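CENP-V/GFA domain-containing protein (Rhodobacter sphaeroides 2.4.1, PDB 3FAC) belongs to the zinc-binding Gfa family and may have carbon-sulfur lyase activity, although its own function has not been established. Local coordinates at residues Gly35-Thr40 with Val90-Leu95. Sequence-based numbering, arbitrary orientation.
Sequences GAIAAT and VNVAIL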
ATOM      1  N   GLY A  35      -5.313  -9.022   0.086  1.00 25.26           N
ATOM      2  CA  GLY A  35      -6.647  -8.712  -0.399  1.00 25.98           C
ATOM      3  C   GLY A  35      -6.886  -7.265  -0.792  1.00 26.30           C
ATOM      4  O   GLY A  35      -7.960  -6.919  -1.290  1.00 26.63           O
ATOM      5  N   ALA A  36      -5.884  -6.415  -0.591  1.00 25.98           N
ATOM      6  CA  ALA A  36      -6.016  -4.999  -0.905  1.00 25.02           C
ATOM      7  C   ALA A  36      -5.852  -4.643  -2.379  1.00 24.42           C
ATOM      8  O   ALA A  36      -5.324  -5.420  -3.169  1.00 23.82           O
ATOM      9  CB  ALA A  36      -5.021  -4.201  -0.073  1.00 23.41           C
ATOM     10  N   ILE A  37      -6.328  -3.453  -2.731  1.00 26.05           N
ATOM     11  CA  ILE A  37      -6.228  -2.920  -4.086  1.00 25.80           C
ATOM     12  C   ILE A  37      -5.130  -1.865  -4.014  1.00 26.61           C
ATOM     13  O   ILE A  37      -5.213  -0.935  -3.210  1.00 27.26           O
ATOM     14  CB  ILE A  37      -7.550  -2.250  -4.528  1.00 25.85           C
ATOM     15  CG1 ILE A  37      -8.644  -3.309  -4.679  1.00 25.60           C
ATOM     16  CG2 ILE A  37      -7.351  -1.511  -5.833  1.00 24.58           C
ATOM     17  CD1 ILE A  37     -10.004  -2.757  -5.069  1.00 25.96           C
ATOM     18  N   ALA A  38      -4.100  -2.005  -4.841  1.00 26.52           N
ATOM     19  CA  ALA A  38      -2.996  -1.057  -4.818  1.00 26.83           C
ATOM     20  C   ALA A  38      -2.931  -0.101  -6.008  1.00 27.98           C
ATOM     21  O   ALA A  38      -3.595  -0.299  -7.028  1.00 26.79           O
ATOM     22  CB  ALA A  38      -1.677  -1.813  -4.692  1.00 25.24           C
ATOM     23  N   ALA A  39      -2.122   0.941  -5.843  1.00 29.14           N
ATOM     24  CA  ALA A  39      -1.889   1.965  -6.857  1.00 29.12           C
ATOM     25  C   ALA A  39      -0.424   2.366  -6.704  1.00 29.70           C
ATOM     26  O   ALA A  39       0.085   2.429  -5.588  1.00 29.64           O
ATOM     27  CB  ALA A  39      -2.793   3.160  -6.619  1.00 28.65           C
ATOM     28  N   THR A  40       0.250   2.637  -7.816  1.00 30.38           N
ATOM     29  CA  THR A  40       1.670   2.988  -7.788  1.00 32.29           C
ATOM     30  C   THR A  40       2.005   4.391  -7.271  1.00 32.77           C
ATOM     31  O   THR A  40       1.139   5.259  -7.188  1.00 31.75           O
ATOM     32  CB  THR A  40       2.295   2.818  -9.195  1.00 33.22           C
ATOM     33  OG1 THR A  40       2.094   1.473  -9.645  1.00 35.50           O
ATOM     34  CG2 THR A  40       3.788   3.102  -9.164  1.00 34.52           C
ATOM     35  N   VAL A  90       0.501   1.213  -2.785  1.00 25.49           N
ATOM     36  CA  VAL A  90      -0.272   1.752  -1.673  1.00 22.34           C
ATOM     37  C   VAL A  90      -1.676   1.178  -1.563  1.00 22.02           C
ATOM     38  O   VAL A  90      -2.342   0.929  -2.569  1.00 23.28           O
ATOM     39  CB  VAL A  90      -0.391   3.291  -1.776  1.00 21.75           C
ATOM     40  CG1 VAL A  90      -1.145   3.844  -0.572  1.00 20.37           C
ATOM     41  CG2 VAL A  90       0.983   3.913  -1.860  1.00 20.74           C
ATOM     42  N   ASN A  91      -2.118   0.974  -0.327  1.00 19.47           N
ATOM     43  CA  ASN A  91      -3.451   0.456  -0.047  1.00 18.24           C
ATOM     44  C   ASN A  91      -4.443   1.608  -0.293  1.00 18.31           C
ATOM     45  O   ASN A  91      -4.515   2.550   0.501  1.00 17.35           O
ATOM     46  CB  ASN A  91      -3.525   0.010   1.417  1.00 17.61           C
ATOM     47  CG  ASN A  91      -4.748  -0.837   1.719  1.00 17.88           C
ATOM     48  OD1 ASN A  91      -5.831  -0.610   1.183  1.00 18.43           O
ATOM     49  ND2 ASN A  91      -4.580  -1.813   2.602  1.00 16.65           N
ATOM     50  N   VAL A  92      -5.196   1.533  -1.389  1.00 16.36           N
ATOM     51  CA  VAL A  92      -6.163   2.580  -1.726  1.00 16.89           C
ATOM     52  C   VAL A  92      -7.174   2.851  -0.606  1.00 15.52           C
ATOM     53  O   VAL A  92      -7.623   3.980  -0.425  1.00 14.53           O
ATOM     54  CB  VAL A  92      -6.963   2.233  -3.023  1.00 16.48           C
ATOM     55  CG1 VAL A  92      -6.007   1.925  -4.171  1.00 18.01           C
ATOM     56  CG2 VAL A  92      -7.897   1.058  -2.772  1.00 16.19           C
ATOM     57  N   ALA A  93      -7.523   1.812   0.145  1.00 13.97           N
ATOM     58  CA  ALA A  93      -8.492   1.948   1.221  1.00 12.27           C
ATOM     59  C   ALA A  93      -8.025   2.808   2.391  1.00 11.19           C
ATOM     60  O   ALA A  93      -8.840   3.247   3.199  1.00 12.81           O
ATOM     61  CB  ALA A  93      -8.906   0.577   1.717  1.00 14.49           C
ATOM     62  N   ILE A  94      -6.725   3.047   2.508  1.00  8.71           N
ATOM     63  CA  ILE A  94      -6.254   3.886   3.606  1.00 10.13           C
ATOM     64  C   ILE A  94      -6.271   5.365   3.200  1.00 10.61           C
ATOM     65  O   ILE A  94      -6.224   6.254   4.052  1.00 11.01           O
ATOM     66  CB  ILE A  94      -4.813   3.505   4.079  1.00  9.87           C
ATOM     67  CG1 ILE A  94      -3.780   3.860   3.009  1.00  7.54           C
ATOM     68  CG2 ILE A  94      -4.748   2.022   4.407  1.00  7.05           C
ATOM     69  CD1 ILE A  94      -2.348   3.808   3.520  1.00  7.84           C
ATOM     70  N   LEU A  95      -6.343   5.620   1.896  1.00 10.97           N
ATOM     71  CA  LEU A  95      -6.373   6.984   1.374  1.00 12.67           C
ATOM     72  C   LEU A  95      -7.652   7.698   1.804  1.00 12.68           C
ATOM     73  O   LEU A  95      -8.756   7.195   1.591  1.00 10.81           O
ATOM     74  CB  LEU A  95      -6.279   6.966  -0.158  1.00 14.22           C
ATOM     75  CG  LEU A  95      -5.057   6.262  -0.759  1.00 15.31           C
ATOM     76  CD1 LEU A  95      -5.155   6.314  -2.266  1.00 13.62           C
ATOM     77  CD2 LEU A  95      -3.767   6.923  -0.280  1.00 13.85           C
TER
HETATM   78  O   HOH W   1      -7.554  -1.823  -0.636  1.00 26.36           O
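In the Gfa-family fold of this protein, where strand 38-42 lies at the edge of an antiparallel sheet beside strand 87-91, the join between 35-40 and 90-95 exemplifies how a strand pair ends: 90-95 turns away, an Asx turn at N91 beginning the turn, while V92 N still reaches I37 O. Backbone hydrogen bonds carry the pairing. V90 N gives its hydrogen to A39 O at 3.1 Å, within the plane of that carbonyl, whereas the return bond from A39 N to V90 O is weak and bent. Past this pair, where the chain from V92 to I94 takes up helical backbone angles, V92 N points at I37 O almost along the C=O axis, 3.1 Å away and nearly straight at 171°. A CA-H...O contact from A38 CA to V90 O supplements these bonds.

Polar side-chain contacts centre on N91. Its CG stands anti to the backbone N (chi1 -166°), and OD1 accepts from A93 N at 3.1 Å in the carbonyl plane, on a lone pair, forming the Asx turn. The same oxygen takes a hydrogen from a water that accepts from I37 N, so a bridged link ties the turn to the loop that leads into strand 38-42. ND2 is held by Y76 O of the next strand and lies against the CB of A36; the partners on OD1 and ND2 together fix the amide's rotation. An alanine in place of N91 would remove OD1 and ND2, with their bonds to A93, the water and Y76, and would probably leave the turn less firmly held.

Apolar packing is led by V92, whose side chain crosses that of I37 obliquely. Both its methyls lie against I37 O, the acceptor of V92's own N-H, CG1 at 3.1 Å. A39 adds a looser touch, its CB 4.2 Å from V92 CG1. On the I37 side, CB sits 3.8 Å from V92 CG2, the methyl placed between the backbone N and carbonyl carbon of V92.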